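Local coordinates for protein cellulose 1,4-beta-cellobiosidase (Thermobifida fusca, PDB 4JJJ) that probably cleaves cellulose to cellobiose as a cellobiohydrolase, this chain being its glycoside hydrolase family 48 catalytic domain with an (alpha/alpha)6 barrel, at residues Q418-E423 with R619-V624; Q461-P466 with L533-S538; L505-M510 with I626-A631; P547-L552 with P598-H603. The protein carries 1 engineered substitution. All coordinates share one frame; numbering follows the deposited sequence. Where two conformers were deposited one is given.

How the contacts relate
All four contacts lie within the family 48 catalytic domain. Contacts 1 and 3 are neighbours, with centres 9 Å apart; both use helix 620-637, and Glu-423 of the first reaches Lys-507 of the second in a salt bridge. Contact 2, about 14 Å from contact 3 between centres, touches it through Leu-533 on Phe-630 and Val-465 on Leu-505. Contact 4 stands apart, its centre 25 to 33 Å from those of the others. Along the chain contacts 2 and 4 follow in series inside the loop closed by contact 1, while contact 3 crosses contacts 1 and 2. The barrel helices thus carry the sugar site, and metal-bearing loops lie farther out.

Contact 1: Q418-E423 with R619-V624; sequences QVWNME and RFWAQV. With GLC (alpha-D-glucopyranose), chain C; BGC (beta-D-glucopyranose), chain B; BGC (beta-D-glucopyranose), chain D.
Segments 418-423 and 619-624 keep their backbones apart, with 11.4 Å from CA of Trp-420 to CA of Ala-622, and the indoles of Trp-420 and Trp-621 span the interval. The rings meet edge-to-face: the six-membered ring of Trp-420 turns its edge to a face of the Trp-621 six-membered ring, with planes at 71°. NE1 of Trp-420 comes to 3.5 Å from CZ3 of Trp-621, though its polar partner is the carboxylate of Glu-625. Trp-621 reaches this place by setting CG between its backbone N and carbonyl carbon (chi1 77°). Its NE1 then points to the sugar, donating a hydrogen bond to O2 of the chain D glucose at 3.0 Å, nearly straight at 162°. Two anomers, alpha and beta, overlap at the adjoining sugar position; O6 of the beta form lies 3.2 Å from CZ2 of Trp-621, near the ring plane. Arg-619 lays a face of its guanidinium against C6 of this sugar, and its NH2 also forms salt bridges with Glu-40 and Glu-545. CH2 of Trp-420 approaches O4 of the chain D glucose at 3.4 Å. An alanine in place of Trp-621 would probably leave sugar O2 without its indole donor and set the Trp-420 edge against a gap. Trp-420 also packs on Glu-51, the predicted proton donor, and lies near Asn-224, an engineered residue at the predicted nucleophile position. The indole edges, the directed N-H and the guanidinium face laid on C6 together imply a glucan site recognised by both shape and hydroxyl position, beside the catalytic centre.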
# COMPACT_ATOMS: atom_id res chain seq x y z
N GLN A 418 8.13 -9.31 -0.96
CA GLN A 418 8.79 -10.36 -0.15
C GLN A 418 9.49 -9.74 1.04
O GLN A 418 9.27 -10.15 2.19
CB GLN A 418 9.85 -11.14 -0.89
CG GLN A 418 9.37 -11.98 -2.07
CD GLN A 418 8.47 -13.06 -1.66
OE1 GLN A 418 8.81 -13.91 -0.76
NE2 GLN A 418 7.27 -13.09 -2.25
N VAL A 419 10.29 -8.68 0.79
CA VAL A 419 11.07 -8.01 1.85
C VAL A 419 10.21 -7.12 2.69
O VAL A 419 10.49 -6.99 3.91
CB VAL A 419 12.33 -7.38 1.29
CG1 VAL A 419 13.34 -8.44 0.87
CG2 VAL A 419 12.08 -6.42 0.15
N TRP A 420 9.23 -6.47 2.16
CA TRP A 420 8.36 -5.64 3.01
C TRP A 420 7.67 -6.52 4.09
O TRP A 420 7.64 -6.18 5.30
CB TRP A 420 7.39 -4.86 2.22
CG TRP A 420 7.90 -3.64 1.59
CD1 TRP A 420 9.09 -3.04 1.79
CD2 TRP A 420 7.14 -2.76 0.74
NE1 TRP A 420 9.14 -1.89 1.07
CE2 TRP A 420 7.95 -1.66 0.44
CE3 TRP A 420 5.84 -2.81 0.23
CZ2 TRP A 420 7.52 -0.60 -0.32
CZ3 TRP A 420 5.38 -1.74 -0.55
CH2 TRP A 420 6.21 -0.66 -0.81
N ASN A 421 7.13 -7.68 3.65
CA ASN A 421 6.53 -8.61 4.62
C ASN A 421 7.57 -9.24 5.53
O ASN A 421 7.47 -9.18 6.78
CB ASN A 421 5.74 -9.66 3.89
CG ASN A 421 5.48 -10.85 4.76
OD1 ASN A 421 5.03 -10.70 5.84
ND2 ASN A 421 5.53 -12.05 4.15
N MET A 422 8.63 -9.73 4.93
CA MET A 422 9.61 -10.51 5.66
C MET A 422 10.30 -9.69 6.70
O MET A 422 10.61 -10.21 7.76
CB MET A 422 10.64 -11.27 4.81
CG MET A 422 11.20 -12.52 5.48
SD MET A 422 10.01 -13.74 6.07
CE MET A 422 9.06 -14.11 4.60
N GLU A 423 10.58 -8.42 6.39
CA GLU A 423 11.22 -7.53 7.43
C GLU A 423 10.36 -7.45 8.71
O GLU A 423 10.92 -7.47 9.81
CB GLU A 423 11.43 -6.13 6.91
CG GLU A 423 12.38 -5.32 7.79
CD GLU A 423 12.53 -3.90 7.36
OE1 GLU A 423 12.79 -3.70 6.15
OE2 GLU A 423 12.42 -3.06 8.24
N ARG A 619 12.89 7.99 -4.74
CA ARG A 619 11.58 7.68 -4.18
C ARG A 619 11.65 7.91 -2.68
O ARG A 619 12.54 7.42 -2.04
CB ARG A 619 11.16 6.26 -4.45
CG ARG A 619 10.94 5.98 -5.96
CD ARG A 619 10.69 4.45 -6.10
NE ARG A 619 10.43 4.10 -7.50
CZ ARG A 619 11.35 3.84 -8.41
NH1 ARG A 619 12.63 3.90 -8.12
NH2 ARG A 619 10.95 3.50 -9.62
N PHE A 620 10.71 8.65 -2.18
CA PHE A 620 10.71 8.96 -0.72
C PHE A 620 10.84 7.72 0.17
O PHE A 620 11.69 7.63 1.06
CB PHE A 620 9.52 9.78 -0.34
CG PHE A 620 9.52 10.24 1.10
CD1 PHE A 620 10.36 11.29 1.52
CD2 PHE A 620 8.75 9.62 2.09
CE1 PHE A 620 10.40 11.73 2.83
CE2 PHE A 620 8.81 10.05 3.40
CZ PHE A 620 9.64 11.11 3.79
N TRP A 621 9.99 6.76 -0.08
CA TRP A 621 9.93 5.56 0.73
C TRP A 621 11.27 4.87 0.64
O TRP A 621 11.73 4.34 1.62
CB TRP A 621 8.79 4.69 0.35
CG TRP A 621 8.88 3.83 -0.92
CD1 TRP A 621 8.28 4.06 -2.10
CD2 TRP A 621 9.62 2.57 -1.12
NE1 TRP A 621 8.55 3.07 -2.98
CE2 TRP A 621 9.34 2.12 -2.40
CE3 TRP A 621 10.39 1.76 -0.27
CZ2 TRP A 621 9.81 0.94 -2.90
CZ3 TRP A 621 10.85 0.59 -0.74
CH2 TRP A 621 10.58 0.17 -2.08
N ALA A 622 11.90 4.81 -0.50
CA ALA A 622 13.15 4.07 -0.69
C ALA A 622 14.27 4.78 0.08
O ALA A 622 15.16 4.15 0.64
CB ALA A 622 13.48 3.93 -2.17
N GLN A 623 14.31 6.12 -0.04
CA GLN A 623 15.35 6.87 0.65
C GLN A 623 15.21 6.72 2.14
O GLN A 623 16.22 6.63 2.86
CB GLN A 623 15.34 8.34 0.20
CG GLN A 623 15.57 8.53 -1.32
CD GLN A 623 16.90 7.91 -1.76
OE1 GLN A 623 17.96 8.22 -1.19
NE2 GLN A 623 16.88 7.04 -2.72
N VAL A 624 13.98 6.71 2.66
CA VAL A 624 13.75 6.42 4.10
C VAL A 624 14.16 5.01 4.41
O VAL A 624 14.85 4.72 5.38
CB VAL A 624 12.30 6.73 4.48
CG1 VAL A 624 12.06 6.24 5.88
CG2 VAL A 624 11.94 8.19 4.34
C1 GLC C . 9.89 -1.13 -9.81
C2 GLC C . 8.64 -1.88 -9.59
C3 GLC C . 7.55 -0.96 -8.98
C4 GLC C . 8.06 -0.30 -7.69
C5 GLC C . 9.40 0.35 -8.03
C6 GLC C . 10.14 0.97 -6.88
O1 GLC C . 9.50 -0.17 -10.71
O2 GLC C . 8.09 -2.28 -10.92
O3 GLC C . 6.33 -1.65 -8.79
O4 GLC C . 7.15 0.74 -7.28
O5 GLC C . 10.31 -0.62 -8.56
O6 GLC C . 10.48 -0.03 -5.99
C2 BGC B . 8.45 -2.27 -9.30
C3 BGC B . 7.40 -1.31 -8.74
C4 BGC B . 8.03 -0.41 -7.65
C5 BGC B . 9.38 0.23 -8.02
C6 BGC B . 10.12 0.83 -6.82
C1 BGC B . 9.71 -1.53 -9.68
O1 BGC B . 10.66 -2.55 -10.13
O2 BGC B . 7.79 -2.88 -10.46
O3 BGC B . 6.29 -2.03 -8.19
O4 BGC B . 7.16 0.67 -7.29
O5 BGC B . 10.25 -0.76 -8.57
O6 BGC B . 10.50 -0.14 -5.87
C2 BGC D . 5.98 1.86 -5.62
C3 BGC D . 5.24 1.77 -4.29
C4 BGC D . 4.25 0.57 -4.29
C5 BGC D . 4.90 -0.73 -4.82
C6 BGC D . 3.87 -1.82 -4.98
C1 BGC D . 6.61 0.53 -6.00
O2 BGC D . 7.02 2.82 -5.54
O3 BGC D . 4.57 3.04 -4.08
O4 BGC D . 3.74 0.40 -2.95
O5 BGC D . 5.55 -0.43 -6.06
O6 BGC D . 2.84 -1.41 -5.86

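Contact 2: Q461-P466 with L533-S538; sequences QNFQVP and LAHRDS. With ZN (zinc ion), chain X.
Gln-461 bends its chain at chi2 (-67°) and brings the amide nitrogen over one face of the His-535 imidazole, with amide and ring planes 48° apart. OE1 of Gln-461 meets CE1 of His-535 at 3.5 Å. NE2 of Gln-461 makes a weak hydrogen bond to O of Ala-534, 3.4 Å and bent to 130°, and a firmer one of 2.8 Å to a water, which in turn donates to that carbonyl. One amide group is therefore tied to the turn both directly and through water. Zinc holds the imidazole at its ND1 edge: ND1 of His-535 binds the ion at 2.1 Å, and three waters complete its modelled ligands. On another flank Phe-463 presents its edge, CE2 lying 3.9 Å from CD2 of His-535, with the two rings set obliquely. A leucine in place of Gln-461 would probably leave the Ala-534 carbonyl and the bridging water without their amide donor, and the imidazole without its polar cover. The His-535 turn, type I from Leu-533 to Arg-536, follows helix 519-533, and Leu-533 rests on helix 2-14. Across the contact, the 461-466 segment runs into strand 465-473, whose Val-465 pairs with Ser-496 of strand 488-496, while Phe-463 and Val-465 both pack on helix 499-516.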
# COMPACT_ATOMS: atom_id res chain seq x y z
N GLN A 461 29.78 -2.19 -6.24
CA GLN A 461 29.43 -1.40 -7.38
C GLN A 461 28.34 -2.01 -8.23
O GLN A 461 27.47 -1.29 -8.71
CB GLN A 461 30.68 -1.03 -8.23
CG GLN A 461 31.36 0.20 -7.63
CD GLN A 461 30.44 1.44 -7.75
OE1 GLN A 461 29.65 1.56 -8.71
NE2 GLN A 461 30.47 2.32 -6.74
N ASN A 462 28.46 -3.29 -8.49
CA ASN A 462 27.52 -3.96 -9.41
C ASN A 462 26.71 -4.99 -8.63
O ASN A 462 26.45 -6.10 -9.08
CB ASN A 462 28.35 -4.66 -10.50
CG ASN A 462 29.16 -3.67 -11.32
OD1 ASN A 462 28.69 -2.61 -11.62
ND2 ASN A 462 30.34 -4.05 -11.68
N PHE A 463 26.29 -4.64 -7.39
CA PHE A 463 25.48 -5.58 -6.64
C PHE A 463 24.15 -5.81 -7.37
O PHE A 463 23.74 -4.98 -8.18
CB PHE A 463 25.16 -4.96 -5.25
CG PHE A 463 24.05 -3.94 -5.22
CD1 PHE A 463 22.75 -4.29 -4.94
CD2 PHE A 463 24.32 -2.59 -5.55
CE1 PHE A 463 21.82 -3.35 -4.90
CE2 PHE A 463 23.31 -1.63 -5.49
CZ PHE A 463 22.06 -2.04 -5.19
N GLN A 464 23.47 -6.88 -6.99
CA GLN A 464 22.16 -7.17 -7.59
C GLN A 464 21.27 -7.85 -6.56
O GLN A 464 21.72 -8.74 -5.83
CB GLN A 464 22.33 -8.16 -8.78
CG GLN A 464 23.20 -7.67 -9.95
CD GLN A 464 22.33 -6.93 -10.89
OE1 GLN A 464 21.65 -7.54 -11.73
NE2 GLN A 464 22.12 -5.69 -10.62
N VAL A 465 19.99 -7.48 -6.54
CA VAL A 465 19.00 -8.13 -5.73
C VAL A 465 17.86 -8.59 -6.62
O VAL A 465 17.69 -8.06 -7.76
CB VAL A 465 18.44 -7.16 -4.63
CG1 VAL A 465 19.61 -6.72 -3.72
CG2 VAL A 465 17.78 -5.94 -5.25
N PRO A 466 17.06 -9.55 -6.16
CA PRO A 466 15.89 -9.96 -6.97
C PRO A 466 14.92 -8.85 -7.28
O PRO A 466 14.69 -7.98 -6.48
CB PRO A 466 15.27 -11.11 -6.16
CG PRO A 466 16.43 -11.56 -5.28
CD PRO A 466 17.20 -10.34 -4.96
N LEU A 533 26.08 2.45 0.37
CA LEU A 533 26.98 3.59 0.62
C LEU A 533 27.79 3.97 -0.61
O LEU A 533 28.09 5.15 -0.82
CB LEU A 533 27.87 3.27 1.85
CG LEU A 533 27.23 3.44 3.22
CD1 LEU A 533 28.31 2.93 4.20
CD2 LEU A 533 26.78 4.87 3.56
N ALA A 534 28.03 2.99 -1.45
CA ALA A 534 28.79 3.17 -2.68
C ALA A 534 28.06 3.92 -3.73
O ALA A 534 28.70 4.34 -4.72
CB ALA A 534 29.24 1.82 -3.21
N HIS A 535 26.74 4.07 -3.58
CA HIS A 535 25.88 4.78 -4.55
C HIS A 535 25.26 6.10 -3.98
O HIS A 535 24.24 6.59 -4.46
CB HIS A 535 24.84 3.82 -5.11
CG HIS A 535 25.47 2.67 -5.84
ND1 HIS A 535 25.85 2.73 -7.16
CD2 HIS A 535 25.78 1.42 -5.43
CE1 HIS A 535 26.38 1.59 -7.51
NE2 HIS A 535 26.31 0.76 -6.49
N ARG A 536 25.96 6.75 -3.05
CA ARG A 536 25.55 8.07 -2.55
C ARG A 536 25.65 9.15 -3.64
O ARG A 536 26.59 9.12 -4.45
CB ARG A 536 26.42 8.47 -1.35
CG ARG A 536 26.00 7.76 -0.08
CD ARG A 536 26.86 8.14 1.09
NE ARG A 536 28.01 7.39 1.00
CZ ARG A 536 29.02 7.45 1.90
NH1 ARG A 536 28.95 8.30 2.90
NH2 ARG A 536 30.07 6.68 1.72
N ASP A 537 24.67 10.03 -3.71
CA ASP A 537 24.70 11.24 -4.49
C ASP A 537 24.28 12.42 -3.63
O ASP A 537 24.19 12.31 -2.37
CB ASP A 537 23.89 11.01 -5.75
CG ASP A 537 22.39 10.90 -5.47
OD1 ASP A 537 21.87 11.45 -4.47
OD2 ASP A 537 21.72 10.36 -6.39
N SER A 538 24.15 13.59 -4.22
CA SER A 538 23.99 14.78 -3.41
C SER A 538 22.69 14.78 -2.58
O SER A 538 22.65 15.29 -1.50
CB SER A 538 24.08 16.04 -4.30
OG SER A 538 23.04 16.07 -5.32
ZN ZN X . 26.03 4.22 -8.57
O HOH W 1 29.36 4.69 -7.76
O HOH W 2 26.70 2.96 -10.17
O HOH W 3 27.06 5.71 -7.88
O HOH W 4 24.30 4.85 -9.16

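Contact 3: L505-M510 with I626-A631; sequences LAKTLM and IATAFA
The ammonium of Lys-507 is held by three oxygens: NZ donates to OG1 of Thr-628 at 2.8 Å, and forms salt bridges with OE2 of Glu-423 and OE1 of Glu-625. Two carboxylates around one buried amine would be expected to favour its charged form. Lys-507 gets there by a chain that runs extended to CD and then bends at chi3 (-75°), which turns the amine onto the threonine hydroxyl; CE lies 3.1 Å from OG1 of Thr-628. That hydroxyl also bonds to the backbone oxygen of Glu-625 in its own helix, so it receives from lysine while donating to a carbonyl, and its rotation is fixed from two directions. Below the polar end, the aliphatic stem lies against Ala-629: CG of Lys-507 is 3.6 Å from CA of Ala-629 and 3.8 Å from its CB. A small residue here lets the backbones approach, CA of Lys-507 standing 5.6 Å from CA of Ala-629. One turn on, CE of Met-510 comes to 3.4 Å from the Ala-629 carbonyl oxygen, and the methionine also packs on Ala-525 of helix 519-533. The two helix segments run the same way, their axes 9.4 Å apart at closest approach and crossing at 26°. Such near-parallel neighbours, bordered by helices 50-67 and 416-432, are consistent with adjoining inner helices of the (alpha/alpha)6 barrel.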
# COMPACT_ATOMS: atom_id res chain seq x y z
N LEU A 505 15.79 -5.65 2.25
CA LEU A 505 16.44 -6.95 2.29
C LEU A 505 17.55 -6.93 3.36
O LEU A 505 17.64 -7.84 4.18
CB LEU A 505 16.99 -7.30 0.91
CG LEU A 505 17.77 -8.62 0.83
CD1 LEU A 505 16.91 -9.77 1.32
CD2 LEU A 505 18.27 -8.79 -0.60
N ALA A 506 18.35 -5.89 3.38
CA ALA A 506 19.41 -5.75 4.36
C ALA A 506 18.80 -5.80 5.77
O ALA A 506 19.36 -6.50 6.66
CB ALA A 506 20.15 -4.50 4.20
N LYS A 507 17.69 -5.08 6.02
CA LYS A 507 17.08 -5.11 7.35
C LYS A 507 16.58 -6.48 7.71
O LYS A 507 16.73 -6.95 8.86
CB LYS A 507 16.04 -4.06 7.46
CG LYS A 507 16.57 -2.63 7.59
CD LYS A 507 15.50 -1.64 7.81
CE LYS A 507 14.70 -1.32 6.53
NZ LYS A 507 13.32 -0.76 6.85
N THR A 508 15.88 -7.10 6.78
CA THR A 508 15.34 -8.41 7.05
C THR A 508 16.44 -9.34 7.54
O THR A 508 16.27 -10.06 8.54
CB THR A 508 14.72 -9.03 5.73
OG1 THR A 508 13.64 -8.21 5.34
CG2 THR A 508 14.12 -10.37 5.95
N LEU A 509 17.54 -9.31 6.84
CA LEU A 509 18.69 -10.15 7.16
C LEU A 509 19.34 -9.79 8.52
O LEU A 509 19.71 -10.68 9.28
CB LEU A 509 19.73 -10.08 6.02
CG LEU A 509 19.23 -10.72 4.68
CD1 LEU A 509 20.20 -10.48 3.56
CD2 LEU A 509 18.97 -12.18 4.84
N MET A 510 19.42 -8.53 8.82
CA MET A 510 19.99 -8.06 10.09
C MET A 510 19.13 -8.48 11.28
O MET A 510 19.71 -9.00 12.26
CB MET A 510 20.16 -6.55 10.07
CG MET A 510 21.42 -6.13 9.27
SD MET A 510 21.81 -4.39 9.49
CE MET A 510 20.35 -3.54 8.88
N ILE A 626 16.41 3.21 3.17
CA ILE A 626 17.86 3.23 3.33
C ILE A 626 18.29 3.81 4.71
O ILE A 626 19.16 3.24 5.39
CB ILE A 626 18.56 3.98 2.15
CG1 ILE A 626 18.29 3.28 0.82
CG2 ILE A 626 20.03 4.08 2.42
CD1 ILE A 626 18.62 4.23 -0.36
N ALA A 627 17.81 5.01 5.00
CA ALA A 627 18.10 5.63 6.30
C ALA A 627 17.82 4.65 7.42
O ALA A 627 18.60 4.54 8.32
CB ALA A 627 17.29 6.87 6.51
N THR A 628 16.66 4.00 7.39
CA THR A 628 16.26 3.06 8.48
C THR A 628 17.21 1.85 8.49
O THR A 628 17.44 1.32 9.59
CB THR A 628 14.82 2.64 8.42
OG1 THR A 628 14.55 1.72 7.31
CG2 THR A 628 13.93 3.85 8.43
N ALA A 629 17.76 1.42 7.39
CA ALA A 629 18.67 0.28 7.34
C ALA A 629 19.98 0.65 8.06
O ALA A 629 20.53 -0.12 8.80
CB ALA A 629 18.92 -0.20 5.89
N PHE A 630 20.46 1.84 7.78
CA PHE A 630 21.66 2.33 8.49
C PHE A 630 21.43 2.46 9.98
O PHE A 630 22.28 2.00 10.78
CB PHE A 630 22.12 3.67 7.93
CG PHE A 630 22.52 3.65 6.47
CD1 PHE A 630 23.06 2.49 5.82
CD2 PHE A 630 22.51 4.84 5.77
CE1 PHE A 630 23.47 2.55 4.47
CE2 PHE A 630 22.89 4.90 4.41
CZ PHE A 630 23.43 3.81 3.79
N ALA A 631 20.31 3.08 10.31
CA ALA A 631 19.95 3.19 11.75
C ALA A 631 19.77 1.84 12.42
O ALA A 631 20.17 1.67 13.57
CB ALA A 631 18.79 4.06 11.96

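Contact 4: P547-L552 with P598-H603; sequences PSWDRL and PQVEAH. With ZN (zinc ion), chain Q; CA (calcium ion), chain F.
Trp-549 sets CG anti to its carbonyl carbon (chi1 -62°) and Val-600 sets CG1 anti to its backbone N (chi1 170°), which brings both valine methyls over one face of the indole. The result is a CH-pi contact in the family 48 catalytic domain, well out from the centre of its (alpha/alpha)6 barrel fold: CG2 of Val-600 sits 3.8 Å from the centroid of the five-membered ring of Trp-549, 11° off its normal. CG1 of Val-600 covers the root of the side chain, 3.6 Å from CG of Trp-549, and the same methyl touches CD2 of Leu-552 at 3.8 Å. CG1 thus touches two apolar side chains at once, both from a loop without regular helix or strand. The loop is folded tightly enough for Leu-552 N to bond back to the Trp-549 carbonyl, and Met-37 from another loop touches both Trp-549 and Val-600. The packing joins the 547-552 loop to the short surface helix 597-604, and two metal ions lie near it. Calcium is bound by the Asp-550 backbone oxygen at 2.2 Å, by three waters and by OD1 of Asp-553 and of Asp-554, six oxygens in all. One turn along the helix from Val-600, His-603 points toward the loop; its ND1 is held by the Val-610 carbonyl, which fixes the ring, and its NE2 binds zinc at 2.0 Å, with a water 2.1 Å from the ion and two further ligand atoms from elsewhere in the structure.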
# COMPACT_ATOMS: atom_id res chain seq x y z
N PRO A 547 13.02 2.52 -17.04
CA PRO A 547 11.60 2.19 -17.08
C PRO A 547 11.08 2.09 -18.53
O PRO A 547 11.73 2.51 -19.49
CB PRO A 547 10.90 3.34 -16.33
CG PRO A 547 11.93 4.28 -16.06
CD PRO A 547 13.29 3.78 -16.33
N SER A 548 9.96 1.41 -18.73
CA SER A 548 9.32 1.40 -20.06
C SER A 548 8.12 2.32 -20.10
O SER A 548 7.38 2.41 -19.16
CB SER A 548 8.92 0.01 -20.54
OG SER A 548 7.94 -0.56 -19.73
N TRP A 549 7.90 2.89 -21.28
CA TRP A 549 6.95 3.96 -21.51
C TRP A 549 5.95 3.71 -22.66
O TRP A 549 5.19 4.61 -22.96
CB TRP A 549 7.76 5.22 -21.89
CG TRP A 549 8.67 5.65 -20.80
CD1 TRP A 549 10.03 5.45 -20.76
CD2 TRP A 549 8.32 6.29 -19.53
NE1 TRP A 549 10.53 5.96 -19.56
CE2 TRP A 549 9.52 6.47 -18.81
CE3 TRP A 549 7.11 6.73 -18.95
CZ2 TRP A 549 9.55 7.00 -17.55
CZ3 TRP A 549 7.15 7.30 -17.69
CH2 TRP A 549 8.38 7.45 -17.02
N ASP A 550 6.00 2.55 -23.24
CA ASP A 550 5.27 2.33 -24.46
C ASP A 550 3.78 2.35 -24.27
O ASP A 550 3.01 2.53 -25.24
CB ASP A 550 5.69 1.00 -25.07
CG ASP A 550 5.43 -0.10 -24.15
OD1 ASP A 550 6.18 -0.22 -23.16
OD2 ASP A 550 4.48 -0.87 -24.35
N ARG A 551 3.25 2.23 -23.06
CA ARG A 551 1.78 2.33 -22.94
C ARG A 551 1.23 3.75 -22.81
O ARG A 551 0.02 3.94 -22.78
CB ARG A 551 1.36 1.53 -21.69
CG ARG A 551 1.80 0.10 -21.76
CD ARG A 551 1.57 -0.78 -20.52
NE ARG A 551 0.13 -0.93 -20.32
CZ ARG A 551 -0.44 -1.86 -19.52
NH1 ARG A 551 0.32 -2.61 -18.70
NH2 ARG A 551 -1.74 -1.94 -19.45
N LEU A 552 2.10 4.74 -22.78
CA LEU A 552 1.60 6.05 -22.50
C LEU A 552 0.74 6.64 -23.64
O LEU A 552 -0.13 7.44 -23.39
CB LEU A 552 2.76 6.91 -22.06
CG LEU A 552 3.73 7.55 -22.94
CD1 LEU A 552 3.07 8.71 -23.66
CD2 LEU A 552 4.90 8.04 -22.07
N PRO A 598 11.11 14.98 -23.23
CA PRO A 598 11.75 14.84 -24.53
C PRO A 598 12.52 13.54 -24.76
O PRO A 598 12.55 12.98 -25.84
CB PRO A 598 12.68 16.08 -24.60
CG PRO A 598 12.00 17.08 -23.74
CD PRO A 598 11.50 16.22 -22.57
N GLN A 599 13.26 13.11 -23.71
CA GLN A 599 13.96 11.84 -23.81
C GLN A 599 13.01 10.63 -23.98
O GLN A 599 13.32 9.64 -24.73
CB GLN A 599 14.78 11.57 -22.59
CG GLN A 599 16.05 12.31 -22.51
CD GLN A 599 16.66 12.26 -21.08
OE1 GLN A 599 16.43 13.14 -20.23
NE2 GLN A 599 17.38 11.19 -20.83
N VAL A 600 11.87 10.64 -23.27
CA VAL A 600 10.86 9.57 -23.43
C VAL A 600 10.35 9.56 -24.87
O VAL A 600 10.33 8.49 -25.56
CB VAL A 600 9.76 9.65 -22.39
CG1 VAL A 600 8.61 8.72 -22.70
CG2 VAL A 600 10.38 9.47 -20.96
N GLU A 601 9.89 10.75 -25.34
CA GLU A 601 9.33 10.77 -26.68
C GLU A 601 10.36 10.41 -27.76
O GLU A 601 10.01 9.76 -28.81
CB GLU A 601 8.64 12.11 -26.96
CG GLU A 601 7.88 12.10 -28.28
CD GLU A 601 7.00 13.27 -28.48
OE1 GLU A 601 7.18 14.35 -27.85
OE2 GLU A 601 5.98 13.19 -29.26
N ALA A 602 11.59 10.85 -27.60
CA ALA A 602 12.70 10.55 -28.55
C ALA A 602 12.91 9.06 -28.59
O ALA A 602 13.10 8.49 -29.64
CB ALA A 602 13.97 11.27 -28.19
N HIS A 603 12.82 8.36 -27.44
CA HIS A 603 12.93 6.93 -27.51
C HIS A 603 11.74 6.28 -28.20
O HIS A 603 11.88 5.38 -29.03
CB HIS A 603 13.05 6.36 -26.04
CG HIS A 603 12.80 4.90 -25.95
ND1 HIS A 603 13.67 4.01 -26.53
CD2 HIS A 603 11.77 4.19 -25.46
CE1 HIS A 603 13.19 2.79 -26.36
NE2 HIS A 603 12.03 2.87 -25.77
ZN ZN Q . 11.07 1.28 -25.02
CA CA F . 2.51 2.77 -27.34
O HOH W 5 3.05 0.77 -27.70
O HOH W 6 4.48 3.66 -27.87
O HOH W 7 1.96 3.20 -29.57
O HOH W 8 12.63 0.17 -24.15